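Local atomic coordinates of 3,4-dihydroxy-2-butanone 4-phosphate synthase (Candida albicans, PDB entry 1TKS), a protein that catalyses the conversion of D-ribulose 5-phosphate to formate and 3,4-dihydroxy-2-butanone 4-phosphate in riboflavin biosynthesis. Residues Ala11-Ala14 with Tyr15-Gly18; Lys140-Gly144 with His145-Ala149; Ala148-Gln151 with Leu152-Ala156. All blocks are in the same frame, centred on the assembly; numbering follows the deposited sequence.

How the interactions relate
Interaction 1 (11-14 with 15-18) comes first along the chain, at the end of helix 8-16; interactions 2 (140-144 with 145-149) and 3 (148-151 with 152-156) follow much later and divide helix 145-155 between its start and its end, sharing Ala148 and Ala149. The centres of interactions 2 and 3 lie about 9 Å apart. The two helices pack against each other: interaction 1 is centred about 10 Å from interaction 3 and about 18 Å from interaction 2, and Tyr15 OH probably hydrogen-bonds Ser153 OG at 2.9 Å. One end of helix 145-155 thus carries residues that probably bind the substrate and a magnesium ion, whereas the other is built into the core beside helix 8-16.

Interaction 1 (Ala11-Ala14 with Tyr15-Gly18); sequences ALEA and YKNG
Glu13 and Lys16 run alongside each other on the last turn of helix 8-16, with their charged ends on the same flank of the helix. Lys16 NZ forms a salt bridge with Glu13 OE1 at 3.2 Å, approaching from above the carboxylate, 39° out of its plane. The lysine reaches it with CG trans to the backbone N (chi1 -174°) and a single bend at chi3, which swings the ammonium back along the helix. A water joins the same two groups: it accepts from Lys16 NZ at 2.8 Å and donates weakly to Glu13 OE1, so that a single water bridges the ion pair alongside the direct contact.

The backbone acceptors are taken up in helical order. Tyr15 N bonds to Ala11 O at 2.9 Å and Lys16 N to Leu12 O at 2.7 Å. Asn17 N, at the first residue to leave helical angles, still reaches Glu13 O at 3.0 Å and makes a weak second bond to Ala14 O. Gly18, with positive phi, is the C-prime residue of a Schellman motif: its N bonds to Tyr15 O at 3.1 Å, and Glu19 N closes on Ala14 O. On the buried side, Tyr15 OH has Ser153 OG of helix 145-155 as its partner. The chemistry is therefore divided, with a solvated ion pair on the exposed side and a helix end whose last carbonyls are used by the turn itself.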
loop_
_atom_site.group_PDB
_atom_site.type_symbol
_atom_site.label_atom_id
_atom_site.label_comp_id
_atom_site.label_asym_id
_atom_site.label_seq_id
_atom_site.Cartn_x
_atom_site.Cartn_y
_atom_site.Cartn_z
ATOM N N ALA B 11 1.201 3.265 -27.899
ATOM C CA ALA B 11 1.187 2.976 -26.471
ATOM C C ALA B 11 0.985 1.487 -26.209
ATOM O O ALA B 11 1.574 0.936 -25.282
ATOM C CB ALA B 11 0.092 3.783 -25.777
ATOM N N LEU B 12 0.161 0.834 -27.025
ATOM C CA LEU B 12 -0.080 -0.594 -26.846
ATOM C C LEU B 12 1.185 -1.403 -27.099
ATOM O O LEU B 12 1.444 -2.391 -26.412
ATOM C CB LEU B 12 -1.193 -1.074 -27.775
ATOM C CG LEU B 12 -2.608 -0.595 -27.434
ATOM C CD1 LEU B 12 -3.573 -1.091 -28.503
ATOM C CD2 LEU B 12 -3.023 -1.112 -26.061
ATOM N N GLU B 13 1.976 -0.991 -28.086
ATOM C CA GLU B 13 3.208 -1.706 -28.377
ATOM C C GLU B 13 4.171 -1.584 -27.203
ATOM O O GLU B 13 4.850 -2.543 -26.856
ATOM C CB GLU B 13 3.853 -1.174 -29.657
ATOM C CG GLU B 13 3.116 -1.613 -30.907
ATOM C CD GLU B 13 3.109 -3.120 -31.068
ATOM O OE1 GLU B 13 2.134 -3.653 -31.638
ATOM O OE2 GLU B 13 4.086 -3.773 -30.639
ATOM N N ALA B 14 4.225 -0.406 -26.588
ATOM C CA ALA B 14 5.100 -0.202 -25.439
ATOM C C ALA B 14 4.618 -1.092 -24.296
ATOM O O ALA B 14 5.414 -1.727 -23.604
ATOM C CB ALA B 14 5.074 1.264 -25.012
ATOM N N TYR B 15 3.303 -1.129 -24.113
ATOM C CA TYR B 15 2.680 -1.925 -23.065
ATOM C C TYR B 15 2.948 -3.409 -23.321
ATOM O O TYR B 15 3.236 -4.168 -22.397
ATOM C CB TYR B 15 1.178 -1.615 -23.043
ATOM C CG TYR B 15 0.408 -2.152 -21.858
ATOM C CD1 TYR B 15 -0.100 -3.447 -21.863
ATOM C CD2 TYR B 15 0.151 -1.347 -20.749
ATOM C CE1 TYR B 15 -0.855 -3.923 -20.794
ATOM C CE2 TYR B 15 -0.599 -1.813 -19.677
ATOM C CZ TYR B 15 -1.102 -3.102 -19.707
ATOM O OH TYR B 15 -1.861 -3.560 -18.658
ATOM N N LYS B 16 2.875 -3.820 -24.582
ATOM C CA LYS B 16 3.130 -5.212 -24.932
ATOM C C LYS B 16 4.584 -5.584 -24.624
ATOM O O LYS B 16 4.880 -6.729 -24.273
ATOM C CB LYS B 16 2.840 -5.431 -26.421
ATOM C CG LYS B 16 2.924 -6.876 -26.884
ATOM C CD LYS B 16 2.689 -6.963 -28.383
ATOM C CE LYS B 16 1.308 -6.435 -28.756
ATOM N NZ LYS B 16 1.136 -6.310 -30.233
ATOM N N ASN B 17 5.481 -4.606 -24.743
ATOM C CA ASN B 17 6.905 -4.823 -24.501
ATOM C C ASN B 17 7.284 -4.661 -23.027
ATOM O O ASN B 17 8.461 -4.536 -22.690
ATOM C CB ASN B 17 7.733 -3.864 -25.368
ATOM C CG ASN B 17 9.027 -4.491 -25.876
ATOM O OD1 ASN B 17 9.765 -3.876 -26.650
ATOM N ND2 ASN B 17 9.303 -5.719 -25.448
ATOM N N GLY B 18 6.278 -4.651 -22.157
ATOM C CA GLY B 18 6.527 -4.546 -20.728
ATOM C C GLY B 18 6.790 -3.171 -20.143
ATOM O O GLY B 18 7.311 -3.058 -19.032
HETATM O O HOH W 1 0.302 -3.615 -29.853
#

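Interaction 2 (Lys140-Gly144 with His145-Ala149); sequences KKRRG and HTEAA
Gly144 hands the chain from an irregular loop to helix 145-155, standing at the N-cap position directly before His145. Its carbonyl begins the helical bonding: Ala148 N donates to Gly144 O at 2.9 Å. Just before it the loop is drawn in by a weak bond from Gly144 N to Arg142 O, and within the first turn Ala149 N bonds to His145 O.

Across this junction Arg142 and Glu147 form a salt bridge, their side chains crossing at about a right angle. Arg142 NH2 meets the syn side of Glu147 OE1 at 2.7 Å; the oxygen lies only 5° out of the guanidinium plane, although the two flat groups are turned 71° against each other. The arginine is fully extended from CG to NE, while Glu147 is bent at chi2 (67°), which folds its carboxylate back over the loop. Its CG rests 3.2 Å from Arg142 O, and OE1 comes within 3.3 Å of Gly144 CA, a close fit at the glycine. Arg142 NH2 also donates at 3.1 Å to a water that accepts from Thr146 N at 2.8 Å, linking the guanidinium to the helix start. Arg142 through Thr146 probably bind D-ribulose 5-phosphate, and His145 probably a magnesium ion as well; the His145 ring bonds through ND1 to Asp34 OD2 and through NE2 to Asp25 OD1.

Glu147 OE2 accepts from Val135 N, just beyond strand 129-134, against whose Ala134 this side chain also packs. Thr146 packs on that strand and on Pro61 of its parallel neighbour, strand 59-63, while Arg143 and His145 touch helix 195-203.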
loop_
_atom_site.group_PDB
_atom_site.type_symbol
_atom_site.label_atom_id
_atom_site.label_comp_id
_atom_site.label_asym_id
_atom_site.label_seq_id
_atom_site.Cartn_x
_atom_site.Cartn_y
_atom_site.Cartn_z
ATOM N N LYS B 140 -16.119 0.108 -21.845
ATOM C CA LYS B 140 -17.372 0.433 -22.504
ATOM C C LYS B 140 -18.506 0.364 -21.493
ATOM O O LYS B 140 -19.625 0.787 -21.774
ATOM C CB LYS B 140 -17.642 -0.527 -23.666
ATOM C CG LYS B 140 -16.736 -0.293 -24.866
ATOM C CD LYS B 140 -17.292 -0.930 -26.130
ATOM C CE LYS B 140 -17.203 -2.449 -26.099
ATOM N NZ LYS B 140 -15.796 -2.948 -26.190
ATOM N N LYS B 141 -18.200 -0.156 -20.307
ATOM C CA LYS B 141 -19.193 -0.289 -19.246
ATOM C C LYS B 141 -18.897 0.633 -18.065
ATOM O O LYS B 141 -19.812 1.196 -17.466
ATOM C CB LYS B 141 -19.243 -1.740 -18.759
ATOM C CG LYS B 141 -20.398 -2.041 -17.817
ATOM C CD LYS B 141 -21.734 -1.900 -18.532
ATOM C CE LYS B 141 -22.896 -2.251 -17.618
ATOM N NZ LYS B 141 -24.208 -2.067 -18.298
ATOM N N ARG B 142 -17.616 0.776 -17.736
ATOM C CA ARG B 142 -17.178 1.621 -16.624
ATOM C C ARG B 142 -15.802 2.191 -16.949
ATOM O O ARG B 142 -14.863 1.439 -17.211
ATOM C CB ARG B 142 -17.106 0.792 -15.337
ATOM C CG ARG B 142 -16.651 1.567 -14.108
ATOM C CD ARG B 142 -16.712 0.692 -12.857
ATOM N NE ARG B 142 -16.373 1.432 -11.640
ATOM C CZ ARG B 142 -15.136 1.671 -11.214
ATOM N NH1 ARG B 142 -14.943 2.359 -10.096
ATOM N NH2 ARG B 142 -14.090 1.211 -11.888
ATOM N N ARG B 143 -15.675 3.514 -16.929
ATOM C CA ARG B 143 -14.398 4.148 -17.249
ATOM C C ARG B 143 -13.423 4.240 -16.081
ATOM O O ARG B 143 -12.783 5.271 -15.878
ATOM C CB ARG B 143 -14.627 5.543 -17.830
ATOM C CG ARG B 143 -15.353 5.541 -19.160
ATOM C CD ARG B 143 -15.121 6.839 -19.902
ATOM N NE ARG B 143 -15.935 6.942 -21.106
ATOM C CZ ARG B 143 -15.750 7.862 -22.045
ATOM N NH1 ARG B 143 -16.538 7.895 -23.109
ATOM N NH2 ARG B 143 -14.767 8.742 -21.923
ATOM N N GLY B 144 -13.298 3.158 -15.320
ATOM C CA GLY B 144 -12.383 3.162 -14.194
ATOM C C GLY B 144 -10.979 2.762 -14.596
ATOM O O GLY B 144 -10.775 2.175 -15.661
ATOM N N HIS B 145 -9.996 3.076 -13.759
ATOM C CA HIS B 145 -8.628 2.705 -14.090
ATOM C C HIS B 145 -8.470 1.191 -14.022
ATOM O O HIS B 145 -7.573 0.623 -14.644
ATOM C CB HIS B 145 -7.638 3.398 -13.153
ATOM C CG HIS B 145 -7.603 4.888 -13.317
ATOM N ND1 HIS B 145 -6.602 5.671 -12.792
ATOM C CD2 HIS B 145 -8.448 5.732 -13.955
ATOM C CE1 HIS B 145 -6.828 6.937 -13.101
ATOM N NE2 HIS B 145 -7.940 7.001 -13.804
ATOM N N THR B 146 -9.351 0.537 -13.269
ATOM C CA THR B 146 -9.321 -0.915 -13.152
ATOM C C THR B 146 -9.668 -1.484 -14.518
ATOM O O THR B 146 -8.952 -2.338 -15.049
ATOM C CB THR B 146 -10.348 -1.418 -12.120
ATOM O OG1 THR B 146 -9.981 -0.944 -10.822
ATOM C CG2 THR B 146 -10.390 -2.941 -12.101
ATOM N N GLU B 147 -10.768 -1.003 -15.088
ATOM C CA GLU B 147 -11.188 -1.454 -16.407
ATOM C C GLU B 147 -10.133 -1.085 -17.445
ATOM O O GLU B 147 -9.879 -1.850 -18.373
ATOM C CB GLU B 147 -12.526 -0.819 -16.798
ATOM C CG GLU B 147 -13.760 -1.404 -16.107
ATOM C CD GLU B 147 -13.790 -1.128 -14.608
ATOM O OE1 GLU B 147 -13.411 -0.006 -14.204
ATOM O OE2 GLU B 147 -14.215 -2.018 -13.847
ATOM N N ALA B 148 -9.515 0.083 -17.290
ATOM C CA ALA B 148 -8.499 0.510 -18.240
ATOM C C ALA B 148 -7.323 -0.461 -18.278
ATOM O O ALA B 148 -6.844 -0.825 -19.358
ATOM C CB ALA B 148 -8.011 1.907 -17.895
ATOM N N ALA B 149 -6.861 -0.888 -17.106
ATOM C CA ALA B 149 -5.738 -1.824 -17.028
ATOM C C ALA B 149 -6.049 -3.135 -17.747
ATOM O O ALA B 149 -5.253 -3.609 -18.553
ATOM C CB ALA B 149 -5.377 -2.100 -15.561
HETATM O O HOH W 2 -11.060 1.541 -11.253
#

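Interaction 3 (Ala148-Gln151 with Leu152-Ala156); sequences AAVQ and LSTLA
Leu155 brings its branch point up against the oxygen end of the Gln151 carbonyl, one turn back in helix 145-155. CG comes to 3.1 Å from Gln151 O, and CD1 continues to 4.0 Å from Gln151 CG, the side chains passing each other at a slant. Leu152 repeats the pattern at Ala148, its CG 3.4 Å from Ala148 O.

Thr154 uses its hydroxyl instead. With OG1 beside the backbone N (chi1 -61°), the side chain turns back along the helix, and Thr154 OG1 donates to Val150 O at 2.9 Å. The same carbonyl accepts from Thr154 N at 3.0 Å, and the two donors arrive from opposite faces of its plane. Val150 O is thus gripped twice by one residue, which ties down the threonine's rotation on the exposed side of the helix. The remaining backbone bonds are regular, from Leu152 N to Ala148 O, Ser153 N to Ala149 O and Leu155 N to Gln151 O. Ser153 OG makes a weak bond back to Ala149 O, but its main partner is Ala161 O.

Leu152 and Leu155 both pack on Leu12 of helix 8-16 and Leu198 of helix 195-203, while Ala149 and Val150 meet Pro61 of strand 59-63. The threonine bond is the i to i-4 hydroxyl-to-carbonyl link familiar from alpha-helices, here within a core helix whose other end carries the probable substrate-binding residues.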
loop_
_atom_site.group_PDB
_atom_site.type_symbol
_atom_site.label_atom_id
_atom_site.label_comp_id
_atom_site.label_asym_id
_atom_site.label_seq_id
_atom_site.Cartn_x
_atom_site.Cartn_y
_atom_site.Cartn_z
ATOM N N ALA B 148 -9.515 0.083 -17.290
ATOM C CA ALA B 148 -8.499 0.510 -18.240
ATOM C C ALA B 148 -7.323 -0.461 -18.278
ATOM O O ALA B 148 -6.844 -0.825 -19.358
ATOM C CB ALA B 148 -8.011 1.907 -17.895
ATOM N N ALA B 149 -6.861 -0.888 -17.106
ATOM C CA ALA B 149 -5.738 -1.824 -17.028
ATOM C C ALA B 149 -6.049 -3.135 -17.747
ATOM O O ALA B 149 -5.253 -3.609 -18.553
ATOM C CB ALA B 149 -5.377 -2.100 -15.561
ATOM N N VAL B 150 -7.207 -3.725 -17.459
ATOM C CA VAL B 150 -7.573 -4.975 -18.109
ATOM C C VAL B 150 -7.806 -4.752 -19.608
ATOM O O VAL B 150 -7.527 -5.631 -20.421
ATOM C CB VAL B 150 -8.830 -5.593 -17.448
ATOM C CG1 VAL B 150 -9.220 -6.893 -18.150
ATOM C CG2 VAL B 150 -8.550 -5.855 -15.971
ATOM N N GLN B 151 -8.296 -3.571 -19.972
ATOM C CA GLN B 151 -8.538 -3.249 -21.377
ATOM C C GLN B 151 -7.209 -3.166 -22.131
ATOM O O GLN B 151 -7.093 -3.664 -23.251
ATOM C CB GLN B 151 -9.267 -1.910 -21.497
ATOM C CG GLN B 151 -9.817 -1.614 -22.890
ATOM C CD GLN B 151 -11.231 -2.123 -23.071
ATOM O OE1 GLN B 151 -11.474 -3.122 -23.754
ATOM N NE2 GLN B 151 -12.177 -1.436 -22.450
ATOM N N LEU B 152 -6.216 -2.522 -21.520
ATOM C CA LEU B 152 -4.907 -2.390 -22.142
ATOM C C LEU B 152 -4.292 -3.763 -22.368
ATOM O O LEU B 152 -3.804 -4.060 -23.457
ATOM C CB LEU B 152 -3.980 -1.533 -21.274
ATOM C CG LEU B 152 -4.261 -0.029 -21.355
ATOM C CD1 LEU B 152 -3.562 0.700 -20.217
ATOM C CD2 LEU B 152 -3.788 0.506 -22.704
ATOM N N SER B 153 -4.324 -4.606 -21.343
ATOM C CA SER B 153 -3.766 -5.944 -21.465
ATOM C C SER B 153 -4.457 -6.722 -22.585
ATOM O O SER B 153 -3.800 -7.384 -23.389
ATOM C CB SER B 153 -3.889 -6.691 -20.133
ATOM O OG SER B 153 -3.000 -6.136 -19.178
ATOM N N THR B 154 -5.781 -6.637 -22.644
ATOM C CA THR B 154 -6.542 -7.334 -23.676
ATOM C C THR B 154 -6.145 -6.848 -25.070
ATOM O O THR B 154 -5.878 -7.650 -25.969
ATOM C CB THR B 154 -8.059 -7.130 -23.478
ATOM O OG1 THR B 154 -8.447 -7.663 -22.205
ATOM C CG2 THR B 154 -8.844 -7.840 -24.575
ATOM N N LEU B 155 -6.100 -5.533 -25.248
ATOM C CA LEU B 155 -5.733 -4.962 -26.538
ATOM C C LEU B 155 -4.321 -5.361 -26.941
ATOM O O LEU B 155 -4.025 -5.503 -28.130
ATOM C CB LEU B 155 -5.836 -3.440 -26.484
ATOM C CG LEU B 155 -7.244 -2.884 -26.270
ATOM C CD1 LEU B 155 -7.158 -1.414 -25.881
ATOM C CD2 LEU B 155 -8.076 -3.077 -27.540
ATOM N N ALA B 156 -3.457 -5.548 -25.947
ATOM C CA ALA B 156 -2.067 -5.921 -26.186
ATOM C C ALA B 156 -1.896 -7.420 -26.445
ATOM O O ALA B 156 -0.785 -7.888 -26.692
ATOM C CB ALA B 156 -1.212 -5.488 -24.992
#